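Local coordinates for protein pectinesterase (Aspergillus niger, PDB 5C1E) that hydrolyses the methyl esters of pectin to release methanol, and is probably involved in the maceration and soft-rotting of plant tissue, at residues Ile230-Val235 and Ala279-Thr284; Val160-Gly165 and Ile176-Ala181; Ser195-Ile200 and Leu226-Tyr231; Ser188-Ser193 and Pro222-Ala227. All coordinates share one frame; numbering follows the deposited sequence.

Contact 1: residues Ile230-Val235 and Ala279-Thr284; sequences IYQNSV and AAVDKT. With SO4 (sulfate ion), chain C.
The carboxamide of Q232 pairs with the backbone of V281 through two hydrogen bonds. Q232 OE1 accepts from V281 N at 2.8 Å, in its carbonyl plane and on a lone pair. Q232 NE2 donates to V281 O at 2.9 Å, and that bond is nearly straight, at 169°. V281 O lies in the plane of the Q232 amide. One flat group thus satisfies both the N-H and the C=O of a single residue. The chain of Q232 runs extended beyond CG (chi2 -176°), which carries CD out toward V281. A280 packs its CB against Q232 OE1 at 3.4 Å. V281 CG2 meets I230 CG2 at 3.8 Å. Q232 NE2 has a second acceptor, D201 OD1, which also takes N233 ND2; N233 OD1 is held by N260 ND2. S234 OG donates to Q232 O at 2.9 Å, from above the carbonyl plane. Just past V281, D282 is the N-cap of helix 283-287, and K283 NZ binds a sulfate ion at its O4, 2.7 Å away. The contact fastens the C-terminal segment to strand 228-232 of the parallel beta helix. Using both ends of the amide fixes its flip: OE1 must face V281 N, and NE2 must face V281 O.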
loop_
_atom_site.group_PDB
_atom_site.type_symbol
_atom_site.label_atom_id
_atom_site.label_comp_id
_atom_site.label_asym_id
_atom_site.label_seq_id
_atom_site.Cartn_x
_atom_site.Cartn_y
_atom_site.Cartn_z
ATOM N N ILE A 230 5.449 -6.415 11.913
ATOM C CA ILE A 230 5.263 -7.864 12.087
ATOM C C ILE A 230 4.819 -8.514 10.781
ATOM O O ILE A 230 3.895 -8.022 10.116
ATOM C CB ILE A 230 4.290 -8.218 13.251
ATOM C CG1 ILE A 230 4.169 -9.744 13.384
ATOM C CG2 ILE A 230 2.923 -7.587 13.077
ATOM C CD1 ILE A 230 3.593 -10.178 14.711
ATOM N N TYR A 231 5.492 -9.605 10.404
ATOM C CA TYR A 231 5.035 -10.466 9.324
ATOM C C TYR A 231 4.495 -11.733 9.980
ATOM O O TYR A 231 5.228 -12.429 10.689
ATOM C CB TYR A 231 6.176 -10.850 8.382
ATOM C CG TYR A 231 6.665 -9.777 7.415
ATOM C CD1 TYR A 231 7.471 -8.732 7.860
ATOM C CD2 TYR A 231 6.428 -9.874 6.051
ATOM C CE1 TYR A 231 7.959 -7.769 6.976
ATOM C CE2 TYR A 231 6.914 -8.922 5.157
ATOM C CZ TYR A 231 7.668 -7.861 5.626
ATOM O OH TYR A 231 8.177 -6.905 4.753
ATOM N N GLN A 232 3.213 -12.004 9.772
ATOM C CA GLN A 232 2.542 -13.113 10.447
ATOM C C GLN A 232 1.671 -13.918 9.491
ATOM O O GLN A 232 1.055 -13.365 8.560
ATOM C CB GLN A 232 1.699 -12.591 11.623
ATOM C CG GLN A 232 0.709 -11.513 11.260
ATOM C CD GLN A 232 -0.042 -10.962 12.466
ATOM O OE1 GLN A 232 0.522 -10.808 13.536
ATOM N NE2 GLN A 232 -1.291 -10.612 12.275
ATOM N N ASN A 233 1.600 -15.227 9.726
ATOM C CA ASN A 233 0.733 -16.094 8.936
ATOM C C ASN A 233 0.940 -15.944 7.424
ATOM O O ASN A 233 -0.011 -16.100 6.651
ATOM C CB ASN A 233 -0.735 -15.814 9.272
ATOM C CG ASN A 233 -1.034 -15.917 10.751
ATOM O OD1 ASN A 233 -0.659 -16.886 11.396
ATOM N ND2 ASN A 233 -1.740 -14.918 11.292
ATOM N N SER A 234 2.175 -15.647 7.010
ATOM C CA SER A 234 2.466 -15.306 5.632
ATOM C C SER A 234 3.445 -16.263 4.988
ATOM O O SER A 234 4.176 -16.994 5.676
ATOM C CB SER A 234 3.051 -13.891 5.542
ATOM O OG SER A 234 2.111 -12.923 5.923
ATOM N N VAL A 235 3.444 -16.251 3.659
ATOM C CA VAL A 235 4.382 -17.015 2.859
ATOM C C VAL A 235 5.540 -16.131 2.405
ATOM O O VAL A 235 5.333 -15.106 1.744
ATOM C CB VAL A 235 3.710 -17.661 1.635
ATOM C CG1 VAL A 235 4.701 -18.579 0.923
ATOM C CG2 VAL A 235 2.491 -18.469 2.062
ATOM N N ALA A 279 2.127 -14.596 19.879
ATOM C CA ALA A 279 0.842 -14.629 19.217
ATOM C C ALA A 279 0.830 -13.591 18.118
ATOM O O ALA A 279 1.544 -12.596 18.200
ATOM C CB ALA A 279 -0.263 -14.322 20.212
ATOM N N ALA A 280 0.013 -13.833 17.099
ATOM C CA ALA A 280 -0.237 -12.843 16.060
ATOM C C ALA A 280 -0.932 -11.615 16.641
ATOM O O ALA A 280 -1.653 -11.720 17.626
ATOM C CB ALA A 280 -1.090 -13.453 14.952
ATOM N N VAL A 281 -0.717 -10.452 16.026
ATOM C CA VAL A 281 -1.464 -9.251 16.414
ATOM C C VAL A 281 -2.782 -9.184 15.658
ATOM O O VAL A 281 -2.911 -9.768 14.589
ATOM C CB VAL A 281 -0.663 -7.939 16.226
ATOM C CG1 VAL A 281 0.687 -8.060 16.898
ATOM C CG2 VAL A 281 -0.506 -7.573 14.758
ATOM N N ASP A 282 -3.761 -8.475 16.214
ATOM C CA ASP A 282 -5.057 -8.347 15.545
ATOM C C ASP A 282 -5.302 -6.921 15.078
ATOM O O ASP A 282 -4.531 -6.018 15.374
ATOM C CB ASP A 282 -6.215 -8.883 16.428
ATOM C CG ASP A 282 -6.418 -8.101 17.732
ATOM O OD1 ASP A 282 -5.882 -6.986 17.925
ATOM O OD2 ASP A 282 -7.169 -8.632 18.580
ATOM N N LYS A 283 -6.387 -6.722 14.341
ATOM C CA LYS A 283 -6.667 -5.419 13.774
ATOM C C LYS A 283 -7.049 -4.385 14.815
ATOM O O LYS A 283 -6.926 -3.193 14.570
ATOM C CB LYS A 283 -7.747 -5.511 12.693
ATOM C CG LYS A 283 -7.242 -6.212 11.446
ATOM C CD LYS A 283 -8.207 -6.136 10.266
ATOM C CE LYS A 283 -9.467 -6.928 10.493
ATOM N NZ LYS A 283 -9.177 -8.383 10.605
ATOM N N THR A 284 -7.524 -4.816 15.974
ATOM C CA THR A 284 -7.820 -3.846 17.017
ATOM C C THR A 284 -6.517 -3.170 17.477
ATOM O O THR A 284 -6.483 -1.962 17.692
ATOM C CB THR A 284 -8.589 -4.482 18.182
ATOM O OG1 THR A 284 -9.890 -4.856 17.712
ATOM C CG2 THR A 284 -8.719 -3.508 19.348
HETATM S S SO4 C . -8.208 -9.526 7.293
HETATM O O1 SO4 C . -8.853 -10.773 6.784
HETATM O O2 SO4 C . -7.035 -9.216 6.432
HETATM O O3 SO4 C . -9.150 -8.375 7.305
HETATM O O4 SO4 C . -7.788 -9.758 8.696
#

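Contact 2: residues Val160-Gly165 and Ile176-Ala181; sequences VDYIFG and IVSNGA
Y162 reaches across to S178 with its phenol oxygen. Y162 OH donates a hydrogen bond to S178 OG at 2.8 Å. S178 OG lies at the edge of the ring, near its plane. Y162 CG sits between the backbone N and the carbonyl carbon (chi1 64°), which sets it, and with it the ring, on the side of S178. I176 comes to the ring obliquely: its CG2, the branch anti to the backbone N, is 3.5 Å from Y162 OH and 4.0 Å from Y162 CE2. The other branch of I176 ends in CD1, which meets I163 CD1 at 4.4 Å, a looser apolar touch. V160 CG2 lies 3.6 Å from A181 O. I184 also packs on Y162 and I176, and I156 on Y162 and I163, within the buried interior of the parallel beta helix. The contact joins strand 163-165 and the turn before it to strand 175-178 and the loop after it, which belong to two different sheets of the helix. D161, the predicted active-site residue, precedes Y162; its OD1 forms a salt bridge with R221. The polar end of Y162 is therefore not left bare among aliphatic groups. S178 OG accepts its hydrogen bond, and this bond, the one between the two segments, ties the segment that holds D161 to strand 175-178 of another sheet.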
loop_
_atom_site.group_PDB
_atom_site.type_symbol
_atom_site.label_atom_id
_atom_site.label_comp_id
_atom_site.label_asym_id
_atom_site.label_seq_id
_atom_site.Cartn_x
_atom_site.Cartn_y
_atom_site.Cartn_z
ATOM N N VAL A 160 13.013 -1.024 -3.154
ATOM C CA VAL A 160 13.684 -0.281 -2.123
ATOM C C VAL A 160 12.710 0.549 -1.294
ATOM O O VAL A 160 12.100 1.503 -1.796
ATOM C CB VAL A 160 14.757 0.628 -2.749
ATOM C CG1 VAL A 160 15.443 1.469 -1.674
ATOM C CG2 VAL A 160 15.762 -0.235 -3.486
ATOM N N ASP A 161 12.575 0.172 -0.021
ATOM C CA ASP A 161 11.738 0.882 0.950
ATOM C C ASP A 161 10.365 1.099 0.367
ATOM O O ASP A 161 9.835 2.196 0.425
ATOM C CB ASP A 161 12.347 2.239 1.334
ATOM C CG ASP A 161 13.730 2.133 1.938
ATOM O OD1 ASP A 161 14.141 1.036 2.409
ATOM O OD2 ASP A 161 14.412 3.188 1.980
ATOM N N TYR A 162 9.804 0.066 -0.250
ATOM C CA TYR A 162 8.599 0.269 -1.049
ATOM C C TYR A 162 7.265 0.272 -0.294
ATOM O O TYR A 162 6.246 0.600 -0.883
ATOM C CB TYR A 162 8.587 -0.615 -2.297
ATOM C CG TYR A 162 8.552 -2.125 -2.164
ATOM C CD1 TYR A 162 9.721 -2.864 -2.022
ATOM C CD2 TYR A 162 7.361 -2.813 -2.287
ATOM C CE1 TYR A 162 9.703 -4.234 -1.968
ATOM C CE2 TYR A 162 7.325 -4.195 -2.240
ATOM C CZ TYR A 162 8.486 -4.903 -2.095
ATOM O OH TYR A 162 8.440 -6.275 -2.063
ATOM N N ILE A 163 7.302 -0.040 1.006
ATOM C CA ILE A 163 6.192 0.240 1.935
ATOM C C ILE A 163 6.846 1.003 3.075
ATOM O O ILE A 163 7.675 0.452 3.781
ATOM C CB ILE A 163 5.523 -1.042 2.451
ATOM C CG1 ILE A 163 4.976 -1.857 1.278
ATOM C CG2 ILE A 163 4.411 -0.708 3.449
ATOM C CD1 ILE A 163 4.531 -3.264 1.646
ATOM N N PHE A 164 6.555 2.290 3.180
ATOM C CA PHE A 164 7.320 3.163 4.067
ATOM C C PHE A 164 6.465 4.289 4.632
ATOM O O PHE A 164 5.488 4.699 4.016
ATOM C CB PHE A 164 8.595 3.705 3.343
ATOM C CG PHE A 164 8.323 4.822 2.369
ATOM C CD1 PHE A 164 7.671 4.567 1.164
ATOM C CD2 PHE A 164 8.710 6.116 2.652
ATOM C CE1 PHE A 164 7.392 5.594 0.285
ATOM C CE2 PHE A 164 8.430 7.148 1.776
ATOM C CZ PHE A 164 7.779 6.893 0.595
ATOM N N GLY A 165 6.869 4.786 5.806
ATOM C CA GLY A 165 6.143 5.855 6.506
ATOM C C GLY A 165 5.706 5.417 7.881
ATOM O O GLY A 165 6.151 4.364 8.384
ATOM N N ILE A 176 3.006 -9.201 -2.143
ATOM C CA ILE A 176 4.042 -8.214 -1.976
ATOM C C ILE A 176 5.212 -8.705 -2.820
ATOM O O ILE A 176 5.798 -9.762 -2.541
ATOM C CB ILE A 176 4.370 -8.035 -0.487
ATOM C CG1 ILE A 176 3.161 -7.436 0.232
ATOM C CG2 ILE A 176 5.625 -7.201 -0.291
ATOM C CD1 ILE A 176 3.236 -7.475 1.741
ATOM N N VAL A 177 5.509 -7.947 -3.873
ATOM C CA VAL A 177 6.317 -8.416 -4.997
ATOM C C VAL A 177 7.564 -7.556 -5.156
ATOM O O VAL A 177 7.463 -6.387 -5.492
ATOM C CB VAL A 177 5.502 -8.378 -6.302
ATOM C CG1 VAL A 177 6.304 -8.960 -7.467
ATOM C CG2 VAL A 177 4.178 -9.131 -6.128
ATOM N N SER A 178 8.740 -8.132 -4.917
ATOM C CA SER A 178 9.998 -7.398 -5.082
ATOM C C SER A 178 10.519 -7.493 -6.518
ATOM O O SER A 178 10.662 -8.606 -7.061
ATOM C CB SER A 178 11.089 -7.915 -4.117
ATOM O OG SER A 178 10.923 -7.433 -2.795
ATOM N N ASN A 179 10.828 -6.340 -7.125
ATOM C CA ASN A 179 11.398 -6.289 -8.486
ATOM C C ASN A 179 12.868 -5.853 -8.507
ATOM O O ASN A 179 13.408 -5.486 -9.562
ATOM C CB ASN A 179 10.565 -5.403 -9.429
ATOM C CG ASN A 179 10.394 -3.992 -8.919
ATOM O OD1 ASN A 179 10.966 -3.626 -7.896
ATOM N ND2 ASN A 179 9.605 -3.196 -9.625
ATOM N N GLY A 180 13.505 -5.906 -7.343
ATOM C CA GLY A 180 14.910 -5.535 -7.183
ATOM C C GLY A 180 15.343 -5.805 -5.753
ATOM O O GLY A 180 14.508 -6.077 -4.893
ATOM N N ALA A 181 16.643 -5.757 -5.504
ATOM C CA ALA A 181 17.184 -5.985 -4.174
ATOM C C ALA A 181 16.933 -4.771 -3.259
ATOM O O ALA A 181 17.051 -3.598 -3.683
ATOM C CB ALA A 181 18.677 -6.265 -4.274
#

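Contact 3: residues Ser195-Ile200 and Leu226-Tyr231; sequences SGWYAI and LARVIY. With SO4 (sulfate ion), chain E.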
loop_
_atom_site.group_PDB
_atom_site.type_symbol
_atom_site.label_atom_id
_atom_site.label_comp_id
_atom_site.label_asym_id
_atom_site.label_seq_id
_atom_site.Cartn_x
_atom_site.Cartn_y
_atom_site.Cartn_z
ATOM N N SER A 195 1.433 4.568 18.797
ATOM C CA SER A 195 0.810 3.264 18.992
ATOM C C SER A 195 0.713 2.454 17.696
ATOM O O SER A 195 0.103 1.406 17.675
ATOM C CB SER A 195 -0.577 3.440 19.600
ATOM O OG SER A 195 -1.389 4.194 18.735
ATOM N N GLY A 196 1.336 2.936 16.629
ATOM C CA GLY A 196 1.233 2.299 15.331
ATOM C C GLY A 196 2.047 1.034 15.123
ATOM O O GLY A 196 3.044 0.792 15.799
ATOM N N TRP A 197 1.571 0.220 14.186
ATOM C CA TRP A 197 2.240 -0.995 13.713
ATOM C C TRP A 197 2.100 -1.048 12.202
ATOM O O TRP A 197 1.108 -0.556 11.650
ATOM C CB TRP A 197 1.554 -2.277 14.211
ATOM C CG TRP A 197 1.626 -2.581 15.677
ATOM C CD1 TRP A 197 1.021 -1.887 16.703
ATOM C CD2 TRP A 197 2.303 -3.691 16.286
ATOM N NE1 TRP A 197 1.316 -2.487 17.909
ATOM C CE2 TRP A 197 2.097 -3.596 17.675
ATOM C CE3 TRP A 197 3.080 -4.746 15.789
ATOM C CZ2 TRP A 197 2.649 -4.516 18.571
ATOM C CZ3 TRP A 197 3.612 -5.672 16.678
ATOM C CH2 TRP A 197 3.404 -5.540 18.052
ATOM N N TYR A 198 3.056 -1.695 11.544
ATOM C CA TYR A 198 2.756 -2.398 10.295
ATOM C C TYR A 198 2.482 -3.859 10.658
ATOM O O TYR A 198 3.310 -4.514 11.330
ATOM C CB TYR A 198 3.936 -2.463 9.334
ATOM C CG TYR A 198 4.428 -1.180 8.676
ATOM C CD1 TYR A 198 4.180 0.091 9.212
ATOM C CD2 TYR A 198 5.234 -1.269 7.542
ATOM C CE1 TYR A 198 4.663 1.237 8.592
ATOM C CE2 TYR A 198 5.738 -0.146 6.927
ATOM C CZ TYR A 198 5.462 1.099 7.445
ATOM O OH TYR A 198 5.991 2.169 6.806
ATOM N N ALA A 199 1.382 -4.379 10.147
ATOM C CA ALA A 199 1.094 -5.806 10.245
ATOM C C ALA A 199 0.912 -6.355 8.840
ATOM O O ALA A 199 0.029 -5.914 8.103
ATOM C CB ALA A 199 -0.149 -6.051 11.086
ATOM N N ILE A 200 1.748 -7.330 8.478
ATOM C CA ILE A 200 1.629 -8.016 7.188
ATOM C C ILE A 200 1.097 -9.419 7.473
ATOM O O ILE A 200 1.804 -10.244 8.050
ATOM C CB ILE A 200 2.973 -8.008 6.448
ATOM C CG1 ILE A 200 3.290 -6.563 6.075
ATOM C CG2 ILE A 200 2.917 -8.895 5.215
ATOM C CD1 ILE A 200 4.733 -6.301 5.806
ATOM N N LEU A 226 12.270 3.647 15.970
ATOM C CA LEU A 226 11.305 2.775 16.646
ATOM C C LEU A 226 10.343 2.069 15.678
ATOM O O LEU A 226 9.222 1.702 16.039
ATOM C CB LEU A 226 10.587 3.536 17.773
ATOM C CG LEU A 226 11.432 3.661 19.046
ATOM C CD1 LEU A 226 10.886 4.715 19.997
ATOM C CD2 LEU A 226 11.530 2.341 19.783
ATOM N N ALA A 227 10.820 1.865 14.456
ATOM C CA ALA A 227 10.123 1.116 13.428
ATOM C C ALA A 227 9.512 -0.151 14.032
ATOM O O ALA A 227 10.222 -0.906 14.686
ATOM C CB ALA A 227 11.107 0.721 12.350
ATOM N N ARG A 228 8.227 -0.383 13.785
ATOM C CA ARG A 228 7.554 -1.591 14.266
ATOM C C ARG A 228 6.794 -2.326 13.177
ATOM O O ARG A 228 5.818 -1.806 12.623
ATOM C CB ARG A 228 6.588 -1.261 15.396
ATOM C CG ARG A 228 5.905 -2.497 15.977
ATOM C CD ARG A 228 5.426 -2.266 17.399
ATOM N NE ARG A 228 4.496 -1.156 17.484
ATOM C CZ ARG A 228 4.050 -0.656 18.633
ATOM N NH1 ARG A 228 4.440 -1.193 19.788
ATOM N NH2 ARG A 228 3.206 0.367 18.638
ATOM N N VAL A 229 7.244 -3.540 12.889
ATOM C CA VAL A 229 6.685 -4.329 11.794
ATOM C C VAL A 229 6.594 -5.793 12.206
ATOM O O VAL A 229 7.551 -6.328 12.778
ATOM C CB VAL A 229 7.584 -4.244 10.560
ATOM C CG1 VAL A 229 6.990 -5.032 9.403
ATOM C CG2 VAL A 229 7.820 -2.779 10.151
ATOM N N ILE A 230 5.449 -6.415 11.913
ATOM C CA ILE A 230 5.263 -7.864 12.087
ATOM C C ILE A 230 4.819 -8.514 10.781
ATOM O O ILE A 230 3.895 -8.022 10.116
ATOM C CB ILE A 230 4.290 -8.218 13.251
ATOM C CG1 ILE A 230 4.169 -9.744 13.384
ATOM C CG2 ILE A 230 2.923 -7.587 13.077
ATOM C CD1 ILE A 230 3.593 -10.178 14.711
ATOM N N TYR A 231 5.492 -9.605 10.404
ATOM C CA TYR A 231 5.035 -10.466 9.324
ATOM C C TYR A 231 4.495 -11.733 9.980
ATOM O O TYR A 231 5.228 -12.429 10.689
ATOM C CB TYR A 231 6.176 -10.850 8.382
ATOM C CG TYR A 231 6.665 -9.777 7.415
ATOM C CD1 TYR A 231 7.471 -8.732 7.860
ATOM C CD2 TYR A 231 6.428 -9.874 6.051
ATOM C CE1 TYR A 231 7.959 -7.769 6.976
ATOM C CE2 TYR A 231 6.914 -8.922 5.157
ATOM C CZ TYR A 231 7.668 -7.861 5.626
ATOM O OH TYR A 231 8.177 -6.905 4.753
HETATM S S SO4 E . 2.537 0.422 22.264
HETATM O O1 SO4 E . 1.903 -0.905 22.452
HETATM O O2 SO4 E . 1.982 1.092 21.071
HETATM O O3 SO4 E . 2.296 1.255 23.461
HETATM O O4 SO4 E . 4.003 0.225 22.134
#
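The R228 guanidinium lies flat on the W197 indole as a cation-pi stack, planes 6° and centres 3.7 Å apart. R228 CD sits over the six-membered ring of W197, 3.5 Å from the centroid (CH-pi). The bend at chi3 (58°) sets R228 NE on the side of G196 O. R228 NE and NH2 grip G196 O side-on, at 3.0 and 2.9 Å, from the same face of the carbonyl. G196 O lies in the guanidinium plane, so these bonds suit the stack and fix its rotation. A sulfate ion takes NH1 through O4 and NH2 through O2. Parallel-strand backbone bonds run from Y198 N to R228 O, I230 N to Y198 O and I200 N to I230 O. On the face of Y198, V229, I200 and Y231, I200 CD1 rests over the Y231 ring, 3.6 Å from its centroid. On the other face, I230 CG2 meets W197 CE3 and A199 CB. The hydroxyls of Y198 and Y231 bond G165 O and L219 O. Strands 198-201 and 228-232 adjoin in a parallel sheet of the beta helix. Strand 168-172 flanks the first, strand 255-259 the second, and helix 283-287 packs on W197 and A199.

Contact 4: residues Ser188-Ser193 and Pro222-Ala227; sequences SRETSS and PWRVLA. With SO4 (sulfate ion), chain G; SO4 (sulfate ion), chain D; SO4 (sulfate ion), chain F.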
loop_
_atom_site.group_PDB
_atom_site.type_symbol
_atom_site.label_atom_id
_atom_site.label_comp_id
_atom_site.label_asym_id
_atom_site.label_seq_id
_atom_site.Cartn_x
_atom_site.Cartn_y
_atom_site.Cartn_z
ATOM N N SER A 188 8.807 4.670 9.770
ATOM C CA SER A 188 9.334 5.871 10.410
ATOM C C SER A 188 8.738 6.106 11.812
ATOM O O SER A 188 8.811 7.222 12.350
ATOM C CB SER A 188 9.100 7.095 9.511
ATOM O OG SER A 188 7.737 7.167 9.136
ATOM N N ARG A 189 8.228 5.050 12.447
ATOM C CA ARG A 189 7.843 5.156 13.846
ATOM C C ARG A 189 9.068 5.583 14.664
ATOM O O ARG A 189 10.149 4.993 14.536
ATOM C CB ARG A 189 7.279 3.829 14.359
ATOM C CG ARG A 189 6.861 3.866 15.815
ATOM C CD ARG A 189 6.063 2.626 16.215
ATOM N NE ARG A 189 5.696 2.649 17.632
ATOM C CZ ARG A 189 6.419 2.138 18.641
ATOM N NH1 ARG A 189 5.974 2.252 19.880
ATOM N NH2 ARG A 189 7.575 1.503 18.437
ATOM N N GLU A 190 8.905 6.618 15.489
ATOM C CA GLU A 190 10.062 7.225 16.144
ATOM C C GLU A 190 9.928 7.587 17.631
ATOM O O GLU A 190 10.902 8.024 18.221
ATOM C CB GLU A 190 10.527 8.449 15.342
ATOM C CG GLU A 190 9.655 9.675 15.471
ATOM C CD GLU A 190 10.022 10.791 14.483
ATOM O OE1 GLU A 190 9.458 11.904 14.625
ATOM O OE2 GLU A 190 10.856 10.578 13.582
ATOM N N THR A 191 8.756 7.383 18.226
ATOM C CA THR A 191 8.544 7.649 19.654
ATOM C C THR A 191 7.774 6.515 20.281
ATOM O O THR A 191 7.036 5.803 19.602
ATOM C CB THR A 191 7.772 8.966 19.930
ATOM O OG1 THR A 191 6.466 8.938 19.313
ATOM C CG2 THR A 191 8.579 10.160 19.457
ATOM N N SER A 192 7.966 6.329 21.589
ATOM C CA SER A 192 7.277 5.272 22.320
ATOM C C SER A 192 5.761 5.513 22.385
ATOM O O SER A 192 5.012 4.541 22.444
ATOM C CB SER A 192 7.851 5.120 23.739
ATOM O OG SER A 192 9.219 4.747 23.708
ATOM N N SER A 193 5.337 6.787 22.347
ATOM C CA SER A 193 3.917 7.144 22.438
ATOM C C SER A 193 3.139 6.796 21.165
ATOM O O SER A 193 1.923 6.710 21.197
ATOM C CB SER A 193 3.738 8.632 22.778
ATOM O OG SER A 193 4.301 9.479 21.788
ATOM N N PRO A 222 14.910 0.155 9.447
ATOM C CA PRO A 222 14.237 1.217 10.209
ATOM C C PRO A 222 14.514 2.617 9.673
ATOM O O PRO A 222 15.627 3.142 9.827
ATOM C CB PRO A 222 14.797 1.050 11.618
ATOM C CG PRO A 222 16.117 0.395 11.443
ATOM C CD PRO A 222 16.078 -0.398 10.163
ATOM N N TRP A 223 13.503 3.233 9.076
ATOM C CA TRP A 223 13.663 4.586 8.575
ATOM C C TRP A 223 13.851 5.541 9.760
ATOM O O TRP A 223 14.600 6.497 9.671
ATOM C CB TRP A 223 12.489 4.958 7.676
ATOM C CG TRP A 223 12.621 6.268 6.972
ATOM C CD1 TRP A 223 13.768 6.951 6.711
ATOM C CD2 TRP A 223 11.556 7.027 6.374
ATOM N NE1 TRP A 223 13.484 8.107 6.037
ATOM C CE2 TRP A 223 12.131 8.176 5.814
ATOM C CE3 TRP A 223 10.176 6.844 6.269
ATOM C CZ2 TRP A 223 11.373 9.148 5.157
ATOM C CZ3 TRP A 223 9.412 7.819 5.630
ATOM C CH2 TRP A 223 10.010 8.952 5.089
ATOM N N ARG A 224 13.174 5.259 10.875
ATOM C CA ARG A 224 13.415 5.947 12.145
ATOM C C ARG A 224 13.580 4.883 13.228
ATOM O O ARG A 224 13.352 3.693 12.966
ATOM C CB ARG A 224 12.271 6.899 12.485
ATOM C CG ARG A 224 12.069 8.015 11.461
ATOM C CD ARG A 224 13.069 9.132 11.668
ATOM N NE ARG A 224 12.849 10.244 10.743
ATOM C CZ ARG A 224 13.334 10.303 9.505
ATOM N NH1 ARG A 224 13.072 11.360 8.741
ATOM N NH2 ARG A 224 14.069 9.318 9.004
ATOM N N VAL A 225 13.943 5.306 14.434
ATOM C CA VAL A 225 14.542 4.388 15.408
ATOM C C VAL A 225 13.566 3.399 16.064
ATOM O O VAL A 225 14.002 2.411 16.667
ATOM C CB VAL A 225 15.326 5.137 16.505
ATOM C CG1 VAL A 225 16.519 5.873 15.913
ATOM C CG2 VAL A 225 14.436 6.108 17.273
ATOM N N LEU A 226 12.270 3.647 15.970
ATOM C CA LEU A 226 11.305 2.775 16.646
ATOM C C LEU A 226 10.343 2.069 15.678
ATOM O O LEU A 226 9.222 1.702 16.039
ATOM C CB LEU A 226 10.587 3.536 17.773
ATOM C CG LEU A 226 11.432 3.661 19.046
ATOM C CD1 LEU A 226 10.886 4.715 19.997
ATOM C CD2 LEU A 226 11.530 2.341 19.783
ATOM N N ALA A 227 10.820 1.865 14.456
ATOM C CA ALA A 227 10.123 1.116 13.428
ATOM C C ALA A 227 9.512 -0.151 14.032
ATOM O O ALA A 227 10.222 -0.906 14.686
ATOM C CB ALA A 227 11.107 0.721 12.350
HETATM S S SO4 G . 7.162 9.339 24.328
HETATM O O1 SO4 G . 6.752 10.750 24.503
HETATM O O2 SO4 G . 7.042 9.010 22.897
HETATM O O3 SO4 G . 6.293 8.443 25.119
HETATM O O4 SO4 G . 8.554 9.180 24.784
HETATM S S SO4 D . 15.509 11.046 5.806
HETATM O O1 SO4 D . 15.296 10.095 4.696
HETATM O O2 SO4 D . 16.503 12.056 5.386
HETATM O O3 SO4 D . 14.233 11.710 6.109
HETATM O O4 SO4 D . 16.026 10.305 6.976
HETATM S S SO4 F . 12.016 13.824 11.789
HETATM O O1 SO4 F . 11.190 13.069 10.818
HETATM O O2 SO4 F . 12.752 14.903 11.086
HETATM O O3 SO4 F . 11.131 14.411 12.823
HETATM O O4 SO4 F . 12.969 12.890 12.449
#
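R189 and L226 join two loops that leave successive coils of the parallel beta helix. R189 has CG anti to the backbone N (chi1 180°), runs extended from there to NE and crosses L226 at a slant. R189 NH2 donates to L226 O at 2.9 Å, in the carbonyl plane and on a lone pair. In return, L226 N donates to R189 O at 2.9 Å. L226 belongs to a type I beta turn from R224 to A227, and its CD1 packs on the backbone of T191, 3.6 Å from C. E190 and R224 lie side by side and point the same way. Their carboxylate and guanidinium planes are nearly coplanar, 18° apart, and E190 OE2 forms a salt bridge with R224 NE at 3.5 Å. R224 bends at chi2 (-80°), and its NH2 bonds W223 O. Two sulfate ions share this guanidinium; one of them also accepts from W223 NE1. The W223 side chain is about 6 Å from that of D161, the predicted active-site residue, and its ring meets F164. The sulfates, probably from the crystallisation liquor, are consistent with a locally basic surface at R224. S188 lies obliquely to the W223 ring, with its CB 3.4 Å from W223 CE3.

Overall arrangement
Contact 2 and contact 3 are buried in the parallel beta helix, contact 1 is partly buried, and contact 4 lies at the surface. Contacts 1 and 3 share strand 228-232 and the residues I230 and Y231, with centres about 10 Å apart. Contacts 3 and 4 share L226 and A227, where the turn runs into that strand. Contact 2 reaches contact 3 through G165 O and Y198 OH, and contact 4 through F164 and W223. In contact 2, apolar side chains surround a tyrosine-serine bond. Contact 3 runs from an apolar strand pair to the partly exposed R228-W197 stack. R189, R224, E190 and sulfate ions mark contact 4. In contact 1 a side-chain amide meets the backbone.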